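Local coordinates for protein phytoene synthase (Enterococcus hirae, PDB 5IYS) that probably condenses isoprenyl diphosphates as a dehydrosqualene or phytoene synthase, and binds magnesium together with a thio analogue of farnesyl diphosphate, at residues Glu72-Asp77 / Pro87-Leu92; Glu176-Gly181 / Thr198-Lys203; Asn222-Ser227 / Phe247-Gln252. One frame throughout, in Å; residues are numbered along the deposited sequence.

Interaction 1 of 3, residues Glu72-Asp77 / Pro87-Leu92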
loop_
_atom_site.group_PDB
_atom_site.type_symbol
_atom_site.label_atom_id
_atom_site.label_comp_id
_atom_site.label_asym_id
_atom_site.label_seq_id
_atom_site.Cartn_x
_atom_site.Cartn_y
_atom_site.Cartn_z
ATOM N N GLU A 72 11.131 15.524 3.825
ATOM C CA GLU A 72 11.990 15.398 2.640
ATOM C C GLU A 72 13.425 15.762 2.998
ATOM O O GLU A 72 14.369 15.178 2.471
ATOM C CB GLU A 72 11.524 16.320 1.501
ATOM C CG GLU A 72 10.133 16.030 0.911
ATOM C CD GLU A 72 9.527 17.203 0.122
ATOM O OE1 GLU A 72 10.249 17.827 -0.691
ATOM O OE2 GLU A 72 8.315 17.491 0.279
ATOM N N ARG A 73 13.594 16.728 3.897
ATOM C CA ARG A 73 14.932 17.140 4.286
ATOM C C ARG A 73 15.624 16.058 5.102
ATOM O O ARG A 73 16.835 15.885 4.995
ATOM C CB ARG A 73 14.885 18.420 5.124
ATOM C CG ARG A 73 16.233 18.755 5.760
ATOM C CD ARG A 73 16.205 20.083 6.513
ATOM N NE ARG A 73 15.680 19.965 7.876
ATOM C CZ ARG A 73 14.601 20.605 8.328
ATOM N NH1 ARG A 73 13.894 21.388 7.521
ATOM N NH2 ARG A 73 14.225 20.469 9.593
ATOM N N GLN A 74 14.860 15.391 5.963
ATOM C CA GLN A 74 15.378 14.263 6.728
ATOM C C GLN A 74 15.820 13.104 5.830
ATOM O O GLN A 74 16.876 12.508 6.039
ATOM C CB GLN A 74 14.309 13.791 7.699
ATOM C CG GLN A 74 14.103 14.797 8.796
ATOM C CD GLN A 74 12.961 14.417 9.692
ATOM O OE1 GLN A 74 12.038 13.724 9.280
ATOM N NE2 GLN A 74 12.970 14.947 10.913
ATOM N N LEU A 75 15.058 12.875 4.773
ATOM C CA LEU A 75 15.370 11.781 3.855
ATOM C C LEU A 75 16.639 12.135 3.066
ATOM O O LEU A 75 17.494 11.275 2.829
ATOM C CB LEU A 75 14.187 11.586 2.891
ATOM C CG LEU A 75 14.416 10.555 1.773
ATOM C CD1 LEU A 75 14.849 9.219 2.316
ATOM C CD2 LEU A 75 13.084 10.478 0.946
ATOM N N LEU A 76 16.768 13.395 2.644
ATOM C CA LEU A 76 17.982 13.811 1.953
ATOM C C LEU A 76 19.187 13.609 2.861
ATOM O O LEU A 76 20.231 13.134 2.414
ATOM C CB LEU A 76 17.933 15.268 1.464
ATOM C CG LEU A 76 17.011 15.555 0.265
ATOM C CD1 LEU A 76 16.649 17.042 0.188
ATOM C CD2 LEU A 76 17.607 15.079 -1.074
ATOM N N ASP A 77 19.044 13.942 4.129
ATOM C CA ASP A 77 20.152 13.749 5.069
ATOM C C ASP A 77 20.489 12.264 5.169
ATOM O O ASP A 77 21.662 11.870 5.196
ATOM C CB ASP A 77 19.800 14.314 6.456
ATOM C CG ASP A 77 19.936 15.848 6.543
ATOM O OD1 ASP A 77 20.585 16.479 5.680
ATOM O OD2 ASP A 77 19.410 16.434 7.517
ATOM N N PRO A 87 12.898 8.512 16.001
ATOM C CA PRO A 87 12.699 7.064 16.159
ATOM C C PRO A 87 12.562 6.318 14.834
ATOM O O PRO A 87 13.072 5.204 14.715
ATOM C CB PRO A 87 11.385 6.939 16.940
ATOM C CG PRO A 87 10.848 8.324 17.105
ATOM C CD PRO A 87 11.903 9.317 16.734
ATOM N N VAL A 88 11.767 6.874 13.916
ATOM C CA VAL A 88 11.501 6.223 12.647
ATOM C C VAL A 88 12.763 6.161 11.821
ATOM O O VAL A 88 13.111 5.113 11.298
ATOM C CB VAL A 88 10.371 6.927 11.860
ATOM C CG1 VAL A 88 10.198 6.305 10.461
ATOM C CG2 VAL A 88 9.057 6.802 12.601
ATOM N N TRP A 89 13.535 7.238 11.841
ATOM C CA TRP A 89 14.781 7.281 11.077
ATOM C C TRP A 89 15.872 6.423 11.700
ATOM O O TRP A 89 16.598 5.742 10.974
ATOM C CB TRP A 89 15.272 8.731 10.919
ATOM C CG TRP A 89 14.443 9.501 9.924
ATOM C CD1 TRP A 89 13.600 10.533 10.190
ATOM C CD2 TRP A 89 14.332 9.241 8.511
ATOM N NE1 TRP A 89 13.011 10.980 9.030
ATOM C CE2 TRP A 89 13.420 10.178 7.987
ATOM C CE3 TRP A 89 14.898 8.291 7.652
ATOM C CZ2 TRP A 89 13.128 10.248 6.615
ATOM C CZ3 TRP A 89 14.591 8.332 6.296
ATOM C CH2 TRP A 89 13.682 9.284 5.793
ATOM N N ARG A 90 15.872 6.314 13.031
ATOM C CA ARG A 90 16.841 5.443 13.716
ATOM C C ARG A 90 16.535 3.957 13.442
ATOM O O ARG A 90 17.441 3.163 13.112
ATOM C CB ARG A 90 16.899 5.710 15.231
ATOM C CG ARG A 90 17.698 7.000 15.611
ATOM C CD ARG A 90 17.829 7.143 17.104
ATOM N NE ARG A 90 16.555 6.976 17.794
ATOM C CZ ARG A 90 15.874 7.967 18.367
ATOM N NH1 ARG A 90 16.375 9.190 18.364
ATOM N NH2 ARG A 90 14.706 7.731 18.966
ATOM N N ALA A 91 15.254 3.599 13.488
ATOM C CA ALA A 91 14.863 2.225 13.111
ATOM C C ALA A 91 15.211 1.971 11.645
ATOM O O ALA A 91 15.786 0.931 11.306
ATOM C CB ALA A 91 13.339 2.023 13.332
ATOM N N LEU A 92 14.902 2.930 10.768
ATOM C CA LEU A 92 15.282 2.766 9.364
ATOM C C LEU A 92 16.773 2.648 9.129
ATOM O O LEU A 92 17.196 1.858 8.285
ATOM C CB LEU A 92 14.688 3.839 8.444
ATOM C CG LEU A 92 13.177 3.764 8.179
ATOM C CD1 LEU A 92 12.824 5.039 7.417
ATOM C CD2 LEU A 92 12.821 2.471 7.404
#
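W89 reaches out of helix 87-98 toward helix 65-80 and lays its indole against Q74 and L75. The tight part lies at the six-membered end of the ring. There W89 CH2 comes within 3.6 Å of L75 CA, so the helix backbone itself serves as packing surface, and L75 CD1 meets the same CH2 at 3.7 Å. The leucine crosses the tryptophan at about a right angle; as a branched, purely apolar residue it can fill this corner while also touching F107 and L110 of helix 104-116. Rings of F51 and F78 meet the indole too.

The more open side belongs to Q74, which is partly exposed, though its atoms still come close. Its CB rests 3.4 Å from W89 NE1, and with CG beside the backbone N (chi1 -70°) the extended chain carries the amide alongside the indole N-H, steeply turned against the ring. W89 NE1 donates to Q74 OE1 at 2.9 Å, but the bond is bent: the N-H...O angle is 148°, and the donor stands well above the carbonyl plane, 66° out of it.

Tryptophan thus suits the joint between these two consecutive helices because its wide hydrocarbon surface is buried while its one polar group is met by a glutamine near the margin. The poor alignment of that bond implies that ring packing, more than hydrogen-bond direction, probably sets the indole's orientation.

Interaction 2 of 3, residues Glu176-Gly181 / Thr198-Lys203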
loop_
_atom_site.group_PDB
_atom_site.type_symbol
_atom_site.label_atom_id
_atom_site.label_comp_id
_atom_site.label_asym_id
_atom_site.label_seq_id
_atom_site.Cartn_x
_atom_site.Cartn_y
_atom_site.Cartn_z
ATOM N N GLU A 176 -16.246 8.336 0.011
ATOM C CA GLU A 176 -15.490 9.132 0.986
ATOM C C GLU A 176 -14.489 10.027 0.258
ATOM O O GLU A 176 -14.367 11.215 0.578
ATOM C CB GLU A 176 -14.781 8.236 2.017
ATOM C CG GLU A 176 -15.536 8.091 3.361
ATOM C CD GLU A 176 -15.718 6.643 3.837
ATOM O OE1 GLU A 176 -14.710 5.897 3.882
ATOM O OE2 GLU A 176 -16.853 6.253 4.212
ATOM N N ASP A 177 -13.860 9.499 -0.790
ATOM C CA ASP A 177 -12.899 10.302 -1.572
ATOM C C ASP A 177 -13.597 11.510 -2.209
ATOM O O ASP A 177 -13.138 12.652 -2.087
ATOM C CB ASP A 177 -12.233 9.455 -2.657
ATOM C CG ASP A 177 -11.102 8.582 -2.114
ATOM O OD1 ASP A 177 -10.663 8.835 -0.980
ATOM O OD2 ASP A 177 -10.680 7.631 -2.806
ATOM N N TYR A 178 -14.700 11.247 -2.904
ATOM C CA TYR A 178 -15.415 12.318 -3.587
ATOM C C TYR A 178 -15.842 13.396 -2.597
ATOM O O TYR A 178 -15.811 14.592 -2.919
ATOM C CB TYR A 178 -16.645 11.796 -4.327
ATOM C CG TYR A 178 -17.357 12.891 -5.095
ATOM C CD1 TYR A 178 -16.791 13.445 -6.232
ATOM C CD2 TYR A 178 -18.575 13.394 -4.658
ATOM C CE1 TYR A 178 -17.430 14.455 -6.919
ATOM C CE2 TYR A 178 -19.222 14.405 -5.342
ATOM C CZ TYR A 178 -18.646 14.925 -6.475
ATOM O OH TYR A 178 -19.284 15.933 -7.164
ATOM N N GLN A 179 -16.322 12.962 -1.435
ATOM C CA GLN A 179 -16.729 13.877 -0.369
ATOM C C GLN A 179 -15.598 14.836 -0.058
ATOM O O GLN A 179 -15.837 15.963 0.370
ATOM C CB GLN A 179 -17.038 13.115 0.916
ATOM C CG GLN A 179 -18.429 12.528 0.998
ATOM C CD GLN A 179 -18.732 11.960 2.377
ATOM O OE1 GLN A 179 -17.836 11.478 3.081
ATOM N NE2 GLN A 179 -20.007 11.979 2.754
ATOM N N MET A 180 -14.371 14.357 -0.241
ATOM C CA MET A 180 -13.174 15.071 0.156
ATOM C C MET A 180 -12.673 15.949 -0.976
ATOM O O MET A 180 -11.670 16.634 -0.822
ATOM C CB MET A 180 -12.062 14.088 0.529
ATOM C CG MET A 180 -12.313 13.283 1.792
ATOM S SD MET A 180 -12.815 14.284 3.211
ATOM C CE MET A 180 -13.247 12.992 4.385
ATOM N N GLY A 181 -13.343 15.891 -2.119
ATOM C CA GLY A 181 -12.872 16.592 -3.307
ATOM C C GLY A 181 -11.936 15.813 -4.218
ATOM O O GLY A 181 -11.344 16.371 -5.157
ATOM N N THR A 198 -21.968 12.992 -10.457
ATOM C CA THR A 198 -23.081 13.017 -9.530
ATOM C C THR A 198 -23.377 11.628 -8.965
ATOM O O THR A 198 -23.825 11.476 -7.830
ATOM C CB THR A 198 -24.323 13.607 -10.219
ATOM O OG1 THR A 198 -25.060 14.371 -9.260
ATOM C CG2 THR A 198 -25.202 12.508 -10.812
ATOM N N MET A 199 -23.078 10.604 -9.750
ATOM C CA MET A 199 -23.304 9.234 -9.312
ATOM C C MET A 199 -22.387 8.852 -8.142
ATOM O O MET A 199 -22.573 7.802 -7.520
ATOM C CB MET A 199 -23.058 8.277 -10.479
ATOM C CG MET A 199 -23.804 8.617 -11.755
ATOM S SD MET A 199 -23.619 7.319 -12.999
ATOM C CE MET A 199 -24.724 7.977 -14.267
ATOM N N LEU A 200 -21.377 9.681 -7.886
ATOM C CA LEU A 200 -20.309 9.340 -6.950
ATOM C C LEU A 200 -20.719 9.645 -5.517
ATOM O O LEU A 200 -20.014 9.276 -4.583
ATOM C CB LEU A 200 -19.012 10.086 -7.272
ATOM C CG LEU A 200 -18.356 9.866 -8.634
ATOM C CD1 LEU A 200 -16.957 10.503 -8.658
ATOM C CD2 LEU A 200 -18.299 8.372 -8.984
ATOM N N LYS A 201 -21.861 10.301 -5.344
ATOM C CA LYS A 201 -22.307 10.669 -3.998
ATOM C C LYS A 201 -23.467 9.821 -3.494
ATOM O O LYS A 201 -23.925 9.999 -2.365
ATOM C CB LYS A 201 -22.653 12.160 -3.901
ATOM C CG LYS A 201 -23.683 12.652 -4.914
ATOM C CD LYS A 201 -23.920 14.159 -4.787
ATOM C CE LYS A 201 -22.824 14.969 -5.474
ATOM N NZ LYS A 201 -22.629 16.320 -4.863
ATOM N N GLU A 202 -23.880 8.848 -4.300
ATOM C CA GLU A 202 -24.983 7.958 -3.939
ATOM C C GLU A 202 -24.553 6.799 -3.038
ATOM O O GLU A 202 -23.362 6.478 -2.955
ATOM C CB GLU A 202 -25.686 7.460 -5.207
ATOM C CG GLU A 202 -26.766 8.423 -5.689
ATOM C CD GLU A 202 -26.859 8.518 -7.198
ATOM O OE1 GLU A 202 -26.993 9.653 -7.720
ATOM O OE2 GLU A 202 -26.812 7.452 -7.854
ATOM N N LYS A 203 -25.517 6.166 -2.374
ATOM C CA LYS A 203 -25.225 5.051 -1.468
ATOM C C LYS A 203 -24.816 3.762 -2.183
ATOM O O LYS A 203 -23.896 3.066 -1.745
ATOM C CB LYS A 203 -26.403 4.789 -0.526
ATOM C CG LYS A 203 -26.663 5.951 0.430
ATOM C CD LYS A 203 -26.890 5.470 1.862
ATOM C CE LYS A 203 -25.763 4.549 2.356
ATOM N NZ LYS A 203 -24.414 5.197 2.500
#
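The backbones of Y178, in helix 174-179, and L200, in a 3-10 turn, approach to 6.6 Å between their CA atoms, just before the first segment leaves its helix in a Schellman motif at G181. Glycine fits that position because, having no CB, it takes a phi of 90° without crowding the carbonyl O of M180; G181 N bonds back to Y178 O, and M180 N to D177 O.

Y178 carries the contact. With CG anti to the backbone N (chi1 -177°), its ring swings out from the helix toward the 3-10 turn and presents a face to L200. L200 CB sits over that face, displaced toward the rim, in a CH-pi contact 4.2 Å from the ring centroid. Farther along the leucine, CD1 touches Y178 CD1 at 3.8 Å. K201 comes instead to the ring's edge: its chain, bent at chi3 (80°), brings CE to 3.6 Å from Y178 CE2 and places the ammonium near the ring plane. Lysine is apt here, since its methylenes can pack on an aromatic rim while its charge stays at the exposed margin. The tyrosine hydroxyl makes a weak hydrogen bond to T197 OG1. L200 O, by contrast, is buried without a polar partner.

The contact thus fastens the C-terminal end of helix 174-179 to the loop leading into helix 207-227. L200 also packs on I183 and on L209 of helix 207-227, while M199 rests on Q208 of that same helix and the backbone of K203 bonds to L263.

Interaction 3 of 3, residues Asn222-Ser227 / Phe247-Gln252. With FPS (S-[(2E,6E)-3,7,11-trimethyldodeca-2,6,10-trienyl] trihydrogen thiodiphosphate), chain G.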
loop_
_atom_site.group_PDB
_atom_site.type_symbol
_atom_site.label_atom_id
_atom_site.label_comp_id
_atom_site.label_asym_id
_atom_site.label_seq_id
_atom_site.Cartn_x
_atom_site.Cartn_y
_atom_site.Cartn_z
ATOM N N ASN A 222 -6.319 -8.809 -12.158
ATOM C CA ASN A 222 -5.247 -9.214 -13.063
ATOM C C ASN A 222 -3.869 -8.864 -12.540
ATOM O O ASN A 222 -2.936 -9.668 -12.628
ATOM C CB ASN A 222 -5.422 -8.533 -14.430
ATOM C CG ASN A 222 -6.584 -9.110 -15.228
ATOM O OD1 ASN A 222 -6.973 -8.554 -16.257
ATOM N ND2 ASN A 222 -7.119 -10.238 -14.779
ATOM N N LEU A 223 -3.739 -7.669 -11.975
ATOM C CA LEU A 223 -2.454 -7.283 -11.399
ATOM C C LEU A 223 -2.041 -8.093 -10.176
ATOM O O LEU A 223 -0.848 -8.366 -10.016
ATOM C CB LEU A 223 -2.420 -5.794 -11.071
ATOM C CG LEU A 223 -2.564 -4.859 -12.274
ATOM C CD1 LEU A 223 -2.918 -3.466 -11.735
ATOM C CD2 LEU A 223 -1.250 -4.809 -13.025
ATOM N N TYR A 224 -2.993 -8.408 -9.286
ATOM C CA TYR A 224 -2.726 -9.293 -8.169
ATOM C C TYR A 224 -2.157 -10.586 -8.742
ATOM O O TYR A 224 -1.091 -11.058 -8.332
ATOM C CB TYR A 224 -4.006 -9.562 -7.347
ATOM C CG TYR A 224 -4.362 -8.472 -6.338
ATOM C CD1 TYR A 224 -3.564 -8.231 -5.209
ATOM C CD2 TYR A 224 -5.562 -7.797 -6.435
ATOM C CE1 TYR A 224 -3.930 -7.280 -4.251
ATOM C CE2 TYR A 224 -5.916 -6.814 -5.512
ATOM C CZ TYR A 224 -5.108 -6.572 -4.421
ATOM O OH TYR A 224 -5.524 -5.641 -3.470
ATOM N N GLU A 225 -2.924 -11.210 -9.619
ATOM C CA GLU A 225 -2.499 -12.485 -10.199
ATOM C C GLU A 225 -1.136 -12.434 -10.887
ATOM O O GLU A 225 -0.302 -13.310 -10.659
ATOM C CB GLU A 225 -3.573 -13.065 -11.121
ATOM C CG GLU A 225 -4.681 -13.825 -10.375
ATOM C CD GLU A 225 -4.197 -15.134 -9.747
ATOM O OE1 GLU A 225 -3.314 -15.787 -10.349
ATOM O OE2 GLU A 225 -4.660 -15.496 -8.636
ATOM N N GLU A 226 -0.898 -11.418 -11.711
ATOM C CA GLU A 226 0.410 -11.213 -12.304
ATOM C C GLU A 226 1.531 -11.069 -11.283
ATOM O O GLU A 226 2.603 -11.638 -11.455
ATOM C CB GLU A 226 0.420 -10.049 -13.298
ATOM C CG GLU A 226 -0.488 -10.232 -14.522
ATOM C CD GLU A 226 -0.747 -8.920 -15.240
ATOM O OE1 GLU A 226 0.178 -8.086 -15.256
ATOM O OE2 GLU A 226 -1.873 -8.718 -15.760
ATOM N N SER A 227 1.272 -10.362 -10.191
ATOM C CA SER A 227 2.341 -10.085 -9.225
ATOM C C SER A 227 2.790 -11.360 -8.525
ATOM O O SER A 227 3.925 -11.429 -8.039
ATOM C CB SER A 227 1.897 -9.048 -8.171
ATOM O OG SER A 227 0.999 -9.633 -7.223
ATOM N N PHE A 247 -3.795 -11.331 -0.220
ATOM C CA PHE A 247 -5.133 -11.937 -0.208
ATOM C C PHE A 247 -6.080 -11.147 0.691
ATOM O O PHE A 247 -7.237 -10.871 0.325
ATOM C CB PHE A 247 -5.072 -13.375 0.311
ATOM C CG PHE A 247 -4.770 -14.412 -0.749
ATOM C CD1 PHE A 247 -3.592 -14.370 -1.470
ATOM C CD2 PHE A 247 -5.554 -15.566 -0.825
ATOM C CE1 PHE A 247 -3.255 -15.402 -2.383
ATOM C CE2 PHE A 247 -5.223 -16.603 -1.690
ATOM C CZ PHE A 247 -4.079 -16.509 -2.487
ATOM N N ILE A 248 -5.576 -10.720 1.842
ATOM C CA ILE A 248 -6.420 -9.890 2.712
ATOM C C ILE A 248 -6.823 -8.583 2.025
ATOM O O ILE A 248 -7.984 -8.172 2.114
ATOM C CB ILE A 248 -5.782 -9.686 4.101
ATOM C CG1 ILE A 248 -5.820 -11.030 4.834
ATOM C CG2 ILE A 248 -6.481 -8.609 4.943
ATOM C CD1 ILE A 248 -4.744 -11.177 5.912
ATOM N N TYR A 249 -5.869 -7.888 1.400
ATOM C CA TYR A 249 -6.219 -6.623 0.771
ATOM C C TYR A 249 -7.200 -6.840 -0.396
ATOM O O TYR A 249 -8.191 -6.116 -0.505
ATOM C CB TYR A 249 -4.976 -5.830 0.351
ATOM C CG TYR A 249 -5.191 -4.355 0.548
ATOM C CD1 TYR A 249 -5.196 -3.806 1.823
ATOM C CD2 TYR A 249 -5.509 -3.540 -0.529
ATOM C CE1 TYR A 249 -5.379 -2.457 2.014
ATOM C CE2 TYR A 249 -5.706 -2.172 -0.362
ATOM C CZ TYR A 249 -5.659 -1.653 0.913
ATOM O OH TYR A 249 -5.887 -0.324 1.102
ATOM N N ARG A 250 -6.971 -7.883 -1.191
ATOM C CA ARG A 250 -7.777 -8.160 -2.388
ATOM C C ARG A 250 -9.226 -8.471 -2.032
ATOM O O ARG A 250 -10.148 -8.227 -2.817
ATOM C CB ARG A 250 -7.223 -9.377 -3.145
ATOM C CG ARG A 250 -8.055 -9.734 -4.374
ATOM C CD ARG A 250 -7.347 -10.810 -5.209
ATOM N NE ARG A 250 -7.248 -12.034 -4.417
ATOM C CZ ARG A 250 -6.688 -13.157 -4.852
ATOM N NH1 ARG A 250 -6.150 -13.186 -6.067
ATOM N NH2 ARG A 250 -6.596 -14.214 -4.047
ATOM N N GLU A 251 -9.387 -9.165 -0.912
ATOM C CA GLU A 251 -10.711 -9.497 -0.373
ATOM C C GLU A 251 -11.659 -8.319 -0.236
ATOM O O GLU A 251 -12.879 -8.471 -0.385
ATOM C CB GLU A 251 -10.546 -10.217 0.983
ATOM C CG GLU A 251 -11.879 -10.542 1.660
ATOM C CD GLU A 251 -12.616 -11.710 1.023
ATOM O OE1 GLU A 251 -12.052 -12.385 0.134
ATOM O OE2 GLU A 251 -13.799 -11.919 1.382
ATOM N N GLN A 252 -11.122 -7.113 -0.066
ATOM C CA GLN A 252 -12.004 -5.952 -0.011
ATOM C C GLN A 252 -12.806 -5.684 -1.276
ATOM O O GLN A 252 -13.859 -5.038 -1.210
ATOM C CB GLN A 252 -11.250 -4.686 0.398
ATOM C CG GLN A 252 -10.481 -4.907 1.701
ATOM C CD GLN A 252 -9.600 -3.733 2.034
ATOM O OE1 GLN A 252 -9.962 -2.887 2.855
ATOM N NE2 GLN A 252 -8.527 -3.581 1.273
HETATM C C1 FPS G . -2.921 0.665 2.324
HETATM S S1 FPS G . -2.109 1.324 3.731
HETATM C C2 FPS G . -1.759 0.279 1.427
HETATM C C3 FPS G . -1.771 0.367 0.086
HETATM C C4 FPS G . -2.994 0.842 -0.642
HETATM C C5 FPS G . -0.565 -0.041 -0.738
HETATM C C6 FPS G . 0.638 -0.526 0.070
HETATM C C7 FPS G . 1.585 -1.250 -0.866
HETATM C C8 FPS G . 2.284 -2.333 -0.483
HETATM C C10 FPS G . 3.289 -2.893 -1.466
HETATM C C9 FPS G . 2.159 -2.955 0.887
HETATM C C11 FPS G . 2.985 -4.374 -1.707
HETATM C C12 FPS G . 4.075 -5.021 -2.545
HETATM C C13 FPS G . 5.142 -5.682 -2.041
HETATM C C14 FPS G . 6.143 -6.312 -2.976
HETATM C C15 FPS G . 5.356 -5.844 -0.559
HETATM P PA FPS G . -3.344 1.338 5.385
HETATM O O1A FPS G . -2.573 1.270 6.629
HETATM O O2A FPS G . -3.946 2.838 5.305
HETATM O O3A FPS G . -4.602 0.358 5.321
HETATM P PB FPS G . -5.930 0.957 4.602
HETATM O O1B FPS G . -6.868 1.539 5.623
HETATM O O2B FPS G . -6.457 -0.224 3.821
HETATM O O3B FPS G . -5.642 2.074 3.623
HETATM O O HOH W 1 -5.378 -16.509 -6.268
#
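The phenol oxygen of Y249 is gripped from two quarters: it donates to diphosphate oxygen O2B of the bound FPS at 2.8 Å and is hydrogen-bonded to N169 ND2, whose residue belongs to a magnesium site. In this all-helical isoprenoid synthase fold, segments 222-227 and 247-252, on helices 207-227 and 236-258, run antiparallel (166°).

Between them Y224 and R250 lie alongside each other, pointing opposite ways. R250 CG is anti to the backbone N (chi1 178°), which runs the stem along the Y224 ring: R250 CB stands over its face, 3.8 Å from the centroid in a CH-pi contact, and R250 CD follows at 3.7 Å from Y224 CD2. Arginine suits the place because its aliphatic stem covers the ring while its charged head travels on to the margin. There R250 NH1 forms a long salt bridge of 3.8 Å with E225 OE2, the two planes nearly parallel and OE2 at the guanidinium edge; a water donating to OE2 also accepts weakly from NH1. On the inner side Y224 OH meets the edge of the Y249 ring, 3.6 Å from CD2, and is satisfied by T168 OG1. Y224 thus probably helps to position Y249.

Q252 probably steadies Y249 as well, while its OE1 engages R172, which also hydrogen-bonds FPS. Q252 NE2 lies 3.2 Å above the centre of the Y249 ring plane and bonds in the carbonyl plane to a lone pair of Y249 O, at 3.1 Å.

Followed from the N terminus, the three contacts come in series: each closes its loop before the next opens, so none nest or cross. Interaction 1 closes the short link between helices 65-80 and 87-98, away from the annotated sites. Interaction 2 spans helix 187-193, tying the end of helix 174-179 to the approach of helix 207-227. Interaction 3 begins on that last helix and pairs it with helix 236-258 beside the bound ligand. Interactions 1 and 3 lie on opposite sides of the chain's centre, about 31 Å between centres; interactions 2 and 3 are nearer, with closest atoms about 10 Å apart, and segment 198-203 packs on the start of helix 207-227, whose far end carries segment 222-227.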